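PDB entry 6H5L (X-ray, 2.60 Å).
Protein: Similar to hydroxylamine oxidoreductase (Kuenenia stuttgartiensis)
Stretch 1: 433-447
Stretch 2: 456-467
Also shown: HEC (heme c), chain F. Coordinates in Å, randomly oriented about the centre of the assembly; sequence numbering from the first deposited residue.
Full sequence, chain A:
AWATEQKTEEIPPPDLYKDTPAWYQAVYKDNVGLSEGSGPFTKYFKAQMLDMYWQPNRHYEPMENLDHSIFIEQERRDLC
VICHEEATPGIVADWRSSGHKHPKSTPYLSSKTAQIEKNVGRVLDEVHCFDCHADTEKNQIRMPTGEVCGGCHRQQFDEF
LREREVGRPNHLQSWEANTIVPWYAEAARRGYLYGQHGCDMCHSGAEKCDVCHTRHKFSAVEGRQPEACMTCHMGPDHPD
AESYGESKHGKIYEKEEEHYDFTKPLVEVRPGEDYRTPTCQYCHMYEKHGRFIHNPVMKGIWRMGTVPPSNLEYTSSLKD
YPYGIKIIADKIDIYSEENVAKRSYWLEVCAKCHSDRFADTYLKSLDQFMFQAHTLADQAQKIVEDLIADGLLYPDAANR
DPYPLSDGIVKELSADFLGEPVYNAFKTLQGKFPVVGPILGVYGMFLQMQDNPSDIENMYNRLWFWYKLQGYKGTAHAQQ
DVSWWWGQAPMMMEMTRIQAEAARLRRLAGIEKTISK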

# COMPACT_ATOMS: atom_id res chain seq x y z
N PHE A 433 18.67 -67.07 -34.73
CA PHE A 433 18.78 -67.57 -33.37
C PHE A 433 18.12 -66.58 -32.42
O PHE A 433 18.03 -65.39 -32.75
CB PHE A 433 20.24 -67.80 -32.96
CG PHE A 433 21.16 -66.65 -33.29
CD1 PHE A 433 21.18 -65.51 -32.51
CD2 PHE A 433 22.01 -66.72 -34.38
CE1 PHE A 433 22.02 -64.46 -32.81
CE2 PHE A 433 22.85 -65.68 -34.69
CZ PHE A 433 22.86 -64.54 -33.91
N PRO A 434 17.64 -67.03 -31.26
CA PRO A 434 17.03 -66.11 -30.31
C PRO A 434 18.07 -65.32 -29.53
O PRO A 434 19.18 -65.79 -29.26
CB PRO A 434 16.24 -67.03 -29.37
CG PRO A 434 16.21 -68.37 -30.05
CD PRO A 434 17.47 -68.43 -30.85
N VAL A 435 17.69 -64.10 -29.17
CA VAL A 435 18.49 -63.22 -28.31
C VAL A 435 17.58 -62.79 -27.17
O VAL A 435 16.60 -62.08 -27.39
CB VAL A 435 19.04 -62.01 -29.07
CG1 VAL A 435 19.90 -61.17 -28.15
CG2 VAL A 435 19.84 -62.46 -30.29
N VAL A 436 17.92 -63.20 -25.95
CA VAL A 436 17.02 -63.09 -24.81
C VAL A 436 17.70 -62.33 -23.68
O VAL A 436 18.87 -62.57 -23.37
CB VAL A 436 16.57 -64.49 -24.32
CG1 VAL A 436 15.71 -64.37 -23.07
CG2 VAL A 436 15.83 -65.23 -25.42
N GLY A 437 16.96 -61.40 -23.07
CA GLY A 437 17.44 -60.71 -21.87
C GLY A 437 18.06 -59.34 -22.03
O GLY A 437 18.13 -58.84 -23.12
N PRO A 438 18.64 -58.78 -20.95
CA PRO A 438 19.18 -57.45 -20.92
C PRO A 438 20.08 -56.96 -22.06
O PRO A 438 21.01 -57.55 -22.46
CB PRO A 438 19.94 -57.35 -19.60
CG PRO A 438 19.83 -58.70 -19.01
CD PRO A 438 18.57 -59.26 -19.60
N ILE A 439 19.66 -55.79 -22.46
CA ILE A 439 20.05 -54.83 -23.52
C ILE A 439 19.68 -55.34 -24.90
O ILE A 439 18.69 -54.86 -25.38
CB ILE A 439 21.49 -54.31 -23.44
CG1 ILE A 439 21.99 -54.16 -22.01
CG2 ILE A 439 21.56 -53.01 -24.21
CD1 ILE A 439 21.09 -53.32 -21.16
N LEU A 440 20.33 -56.38 -25.43
CA LEU A 440 20.05 -56.63 -26.84
C LEU A 440 18.86 -57.55 -27.08
O LEU A 440 18.45 -57.71 -28.24
CB LEU A 440 21.29 -57.19 -27.53
CG LEU A 440 22.40 -56.15 -27.69
CD1 LEU A 440 23.47 -56.62 -28.66
CD2 LEU A 440 21.82 -54.81 -28.13
N GLY A 441 18.27 -58.15 -26.04
CA GLY A 441 17.09 -58.95 -26.24
C GLY A 441 15.78 -58.20 -26.21
O GLY A 441 14.71 -58.80 -26.33
N VAL A 442 15.83 -56.87 -26.05
CA VAL A 442 14.62 -56.07 -25.84
C VAL A 442 13.93 -55.69 -27.14
O VAL A 442 12.92 -54.98 -27.10
CB VAL A 442 14.99 -54.81 -25.03
CG1 VAL A 442 15.58 -53.73 -25.93
CG2 VAL A 442 13.79 -54.30 -24.24
N TYR A 443 14.43 -56.15 -28.29
CA TYR A 443 13.88 -55.70 -29.57
C TYR A 443 12.39 -55.98 -29.68
O TYR A 443 11.64 -55.18 -30.26
CB TYR A 443 14.63 -56.37 -30.72
CG TYR A 443 14.43 -57.87 -30.79
CD1 TYR A 443 15.23 -58.73 -30.05
CD2 TYR A 443 13.46 -58.42 -31.61
CE1 TYR A 443 15.06 -60.10 -30.11
CE2 TYR A 443 13.27 -59.79 -31.67
CZ TYR A 443 14.07 -60.62 -30.92
OH TYR A 443 13.90 -61.99 -30.98
N GLY A 444 11.93 -57.10 -29.12
CA GLY A 444 10.52 -57.44 -29.17
C GLY A 444 9.63 -56.46 -28.44
O GLY A 444 8.42 -56.39 -28.73
N MET A 445 10.19 -55.69 -27.51
CA MET A 445 9.45 -54.61 -26.87
C MET A 445 9.02 -53.56 -27.89
O MET A 445 7.99 -52.90 -27.70
CB MET A 445 10.31 -53.96 -25.79
CG MET A 445 9.59 -53.55 -24.53
SD MET A 445 9.49 -54.91 -23.35
CE MET A 445 8.62 -54.11 -22.01
N PHE A 446 9.79 -53.40 -28.96
CA PHE A 446 9.65 -52.29 -29.90
C PHE A 446 9.00 -52.70 -31.21
O PHE A 446 8.20 -51.94 -31.77
CB PHE A 446 11.02 -51.67 -30.20
CG PHE A 446 11.74 -51.14 -28.98
CD1 PHE A 446 12.28 -52.01 -28.04
CD2 PHE A 446 11.90 -49.78 -28.79
CE1 PHE A 446 12.94 -51.53 -26.93
CE2 PHE A 446 12.56 -49.29 -27.68
CZ PHE A 446 13.09 -50.17 -26.75
N LEU A 447 9.31 -53.89 -31.72
CA LEU A 447 8.90 -54.31 -33.05
C LEU A 447 8.51 -55.78 -33.02
O LEU A 447 9.14 -56.59 -32.34
CB LEU A 447 10.01 -54.08 -34.07
CG LEU A 447 9.81 -54.61 -35.49
CD1 LEU A 447 8.63 -53.93 -36.16
CD2 LEU A 447 11.08 -54.41 -36.31
FE HEC F . 14.81 -44.35 -25.27
CHA HEC F . 16.81 -45.46 -22.77
CHB HEC F . 16.28 -46.31 -27.52
CHC HEC F . 12.01 -44.04 -27.38
CHD HEC F . 13.58 -41.84 -23.37
NA HEC F . 16.29 -45.64 -25.16
C1A HEC F . 16.99 -46.00 -24.03
C2A HEC F . 17.93 -47.05 -24.42
C3A HEC F . 17.78 -47.27 -25.73
C4A HEC F . 16.74 -46.39 -26.23
CMA HEC F . 18.57 -48.30 -26.56
CAA HEC F . 18.94 -47.78 -23.50
CBA HEC F . 19.91 -46.78 -22.89
CGA HEC F . 21.11 -46.63 -23.79
O1A HEC F . 21.43 -45.47 -24.13
O2A HEC F . 21.72 -47.66 -24.18
NB HEC F . 14.26 -45.00 -27.17
C1B HEC F . 14.99 -45.94 -27.85
C2B HEC F . 14.18 -46.45 -28.94
C3B HEC F . 12.98 -45.82 -28.90
C4B HEC F . 13.03 -44.89 -27.78
CMB HEC F . 14.73 -47.54 -29.90
CAB HEC F . 11.71 -45.93 -29.79
CBB HEC F . 11.89 -46.53 -31.20
NC HEC F . 13.11 -43.13 -25.39
C1C HEC F . 12.06 -43.22 -26.27
C2C HEC F . 10.97 -42.38 -25.78
C3C HEC F . 11.45 -41.69 -24.73
C4C HEC F . 12.78 -42.20 -24.43
CMC HEC F . 9.67 -42.10 -26.55
CAC HEC F . 10.71 -40.61 -23.89
CBC HEC F . 9.45 -41.19 -23.21
ND HEC F . 15.14 -43.75 -23.34
C1D HEC F . 14.52 -42.64 -22.77
C2D HEC F . 15.04 -42.47 -21.43
C3D HEC F . 16.06 -43.61 -21.23
C4D HEC F . 16.05 -44.35 -22.48
CMD HEC F . 14.63 -41.37 -20.43
CAD HEC F . 16.92 -43.94 -19.99
CBD HEC F . 16.05 -44.03 -18.74
CGD HEC F . 16.94 -44.34 -17.56
O1D HEC F . 18.13 -44.67 -17.79
O2D HEC F . 16.46 -44.25 -16.40
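Stretch 2, residues 456-467: IENMYNRLWFWY

Stretch 2 is helical from Ile-456 to Tyr-467, part of a longer helix that extends beyond both ends, and it packs on a segment that is mostly loop, with a weakly bonded helix at about Tyr-443 to Phe-446. The two contact surfaces together bury 720 Å². Because stretch 1 bends back on itself, no single direction describes the pairing: Val-436 lies nearest Glu-457 and Pro-438 nearest Trp-464, so the loop first runs along with the helix, whereas Val-442 lies nearest Asn-461 and Gly-444 nearest Asn-458, so it then returns (CA to CA 7.2, 7.6, 6.2 and 6.2 Å). Ile-456, Met-459, Leu-463 and Tyr-467 make no contact. Glu-457, in m, points toward stretch 1; its OE2 lies 3.8 Å from Val-436 CG2 and 4.0 Å from Pro-434 CB. Water 1 lies 2.9 Å from Val-435 O and 3.3 Å from Glu-457 OE2, the second contact weak. Asn-458 supplies the direct hydrogen bond between the stretches, ND2 to Gly-444 O at 3.1 Å. Glycine at 444 leaves room for this amide, since a CB there would come within 2.6 Å of Asn-458 OD1. Tyr-460, in t, meets Gly-437 at its ring edge, CE2 to CA 3.6 Å, while its OH lies 3.7 Å from Pro-438 CD. Asn-461 is the polar centre of the contact: its ND2 donates to Asn-458 OD1 at 3.0 Å, and its OD1 accepts from Trp-464 NE1 at 3.0 Å and from water 2 at 2.6 Å. That water accepts from Gly-437 N at 2.8 Å, linking the helix side chains to the loop backbone. Arg-462 offers its backbone and the base of its side chain to Met-445, whose CE lies 3.6 Å from Arg-462 CA. A wider pi-type turn spans Leu-463 to Tyr-467. Trp-464, in p, receives Pro-438 over one face, CA lying 3.9 Å from the centroid of the six-membered ring, and its CH2 reaches Val-442 CB at 3.6 Å. Phe-465, in t, carries Val-442 CG2 over one face, 3.6 Å from its CG, and meets Met-445 CG at 3.9 Å from its CD2. Its CE2 lies 4.4 Å from CZ of Phe-446, the residue that touches the heme, CE2 to HEC C2B 3.5 Å. Trp-466 lies under the tip of Met-445, whose CE sits over one face of the five-membered ring, 3.4 Å from its CD1; Met-445 thus fills a hole formed by Asn-461, Arg-462, Phe-465 and Trp-466.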

# COMPACT_ATOMS: atom_id res chain seq x y z
N ILE A 456 6.22 -65.77 -24.88
CA ILE A 456 6.88 -65.84 -23.59
C ILE A 456 8.11 -64.93 -23.55
O ILE A 456 8.52 -64.48 -22.48
CB ILE A 456 7.24 -67.31 -23.26
CG1 ILE A 456 7.50 -67.46 -21.76
CG2 ILE A 456 8.44 -67.78 -24.07
CD1 ILE A 456 7.60 -68.90 -21.30
N GLU A 457 8.72 -64.65 -24.71
CA GLU A 457 9.87 -63.76 -24.74
C GLU A 457 9.48 -62.33 -24.37
O GLU A 457 10.23 -61.63 -23.68
CB GLU A 457 10.53 -63.81 -26.12
CG GLU A 457 11.42 -65.02 -26.34
CD GLU A 457 11.88 -65.15 -27.77
OE1 GLU A 457 11.02 -65.38 -28.65
OE2 GLU A 457 13.09 -65.00 -28.03
N ASN A 458 8.31 -61.88 -24.82
CA ASN A 458 7.84 -60.55 -24.47
C ASN A 458 7.24 -60.49 -23.07
O ASN A 458 7.21 -59.41 -22.47
CB ASN A 458 6.81 -60.07 -25.49
CG ASN A 458 7.42 -59.17 -26.55
OD1 ASN A 458 8.64 -59.07 -26.66
ND2 ASN A 458 6.57 -58.50 -27.33
N MET A 459 6.76 -61.62 -22.54
CA MET A 459 6.41 -61.66 -21.12
C MET A 459 7.63 -61.35 -20.27
O MET A 459 7.58 -60.50 -19.37
CB MET A 459 5.84 -63.02 -20.75
CG MET A 459 4.57 -63.41 -21.46
SD MET A 459 4.07 -65.11 -21.08
CE MET A 459 2.65 -65.29 -22.16
N TYR A 460 8.74 -62.03 -20.53
CA TYR A 460 9.98 -61.76 -19.81
C TYR A 460 10.47 -60.34 -20.08
O TYR A 460 10.96 -59.66 -19.17
CB TYR A 460 11.05 -62.78 -20.17
CG TYR A 460 12.41 -62.46 -19.59
CD1 TYR A 460 12.57 -62.26 -18.23
CD2 TYR A 460 13.53 -62.36 -20.41
CE1 TYR A 460 13.81 -61.96 -17.69
CE2 TYR A 460 14.77 -62.07 -19.88
CZ TYR A 460 14.90 -61.87 -18.52
OH TYR A 460 16.14 -61.58 -17.99
N ASN A 461 10.35 -59.88 -21.33
CA ASN A 461 10.75 -58.52 -21.66
C ASN A 461 10.00 -57.50 -20.81
O ASN A 461 10.60 -56.55 -20.29
CB ASN A 461 10.52 -58.25 -23.15
CG ASN A 461 11.60 -58.84 -24.02
OD1 ASN A 461 12.71 -59.11 -23.56
ND2 ASN A 461 11.29 -59.03 -25.30
N ARG A 462 8.69 -57.68 -20.65
CA ARG A 462 7.93 -56.79 -19.78
C ARG A 462 8.35 -56.93 -18.32
O ARG A 462 8.20 -55.98 -17.54
CB ARG A 462 6.44 -57.04 -19.94
CG ARG A 462 5.85 -56.47 -21.23
CD ARG A 462 4.34 -56.65 -21.28
NE ARG A 462 3.96 -58.06 -21.36
CZ ARG A 462 3.86 -58.74 -22.50
NH1 ARG A 462 4.13 -58.14 -23.65
NH2 ARG A 462 3.51 -60.02 -22.49
N LEU A 463 8.86 -58.10 -17.93
CA LEU A 463 9.30 -58.29 -16.56
C LEU A 463 10.53 -57.44 -16.25
O LEU A 463 10.55 -56.71 -15.25
CB LEU A 463 9.58 -59.77 -16.30
CG LEU A 463 9.76 -60.26 -14.85
CD1 LEU A 463 9.44 -61.74 -14.76
CD2 LEU A 463 11.16 -60.00 -14.33
N TRP A 464 11.55 -57.51 -17.10
CA TRP A 464 12.82 -56.86 -16.80
C TRP A 464 12.94 -55.45 -17.38
O TRP A 464 13.77 -54.68 -16.91
CB TRP A 464 14.00 -57.72 -17.28
CG TRP A 464 14.17 -57.79 -18.77
CD1 TRP A 464 13.67 -58.75 -19.60
CD2 TRP A 464 14.91 -56.89 -19.59
NE1 TRP A 464 14.04 -58.49 -20.90
CE2 TRP A 464 14.81 -57.36 -20.92
CE3 TRP A 464 15.65 -55.73 -19.34
CZ2 TRP A 464 15.41 -56.70 -21.99
CZ3 TRP A 464 16.25 -55.08 -20.41
CH2 TRP A 464 16.13 -55.57 -21.71
N PHE A 465 12.13 -55.10 -18.38
CA PHE A 465 12.22 -53.78 -18.99
C PHE A 465 11.07 -52.85 -18.62
O PHE A 465 11.18 -51.64 -18.85
CB PHE A 465 12.32 -53.89 -20.52
CG PHE A 465 12.80 -52.63 -21.19
CD1 PHE A 465 14.14 -52.28 -21.15
CD2 PHE A 465 11.91 -51.80 -21.86
CE1 PHE A 465 14.58 -51.12 -21.76
CE2 PHE A 465 12.35 -50.65 -22.48
CZ PHE A 465 13.69 -50.31 -22.43
N TRP A 466 9.98 -53.37 -18.07
CA TRP A 466 8.88 -52.53 -17.62
C TRP A 466 8.70 -52.58 -16.10
O TRP A 466 8.81 -51.55 -15.43
CB TRP A 466 7.57 -52.95 -18.29
CG TRP A 466 7.22 -52.19 -19.53
CD1 TRP A 466 8.03 -51.33 -20.22
CD2 TRP A 466 5.97 -52.21 -20.22
NE1 TRP A 466 7.36 -50.83 -21.31
CE2 TRP A 466 6.09 -51.35 -21.33
CE3 TRP A 466 4.76 -52.88 -20.01
CZ2 TRP A 466 5.05 -51.14 -22.23
CZ3 TRP A 466 3.72 -52.67 -20.91
CH2 TRP A 466 3.87 -51.81 -22.00
N TYR A 467 8.47 -53.76 -15.55
CA TYR A 467 8.03 -53.84 -14.16
C TYR A 467 9.20 -53.81 -13.19
O TYR A 467 9.07 -53.25 -12.10
CB TYR A 467 7.17 -55.09 -13.97
CG TYR A 467 5.98 -55.11 -14.91
CD1 TYR A 467 5.17 -53.99 -15.05
CD2 TYR A 467 5.68 -56.24 -15.66
CE1 TYR A 467 4.09 -53.99 -15.91
CE2 TYR A 467 4.59 -56.25 -16.52
CZ TYR A 467 3.80 -55.13 -16.64
OH TYR A 467 2.72 -55.14 -17.49
O HOH W 1 13.80 -62.05 -26.66
O HOH W 2 14.27 -61.20 -23.74
O HOH W 3 13.49 -45.66 -24.28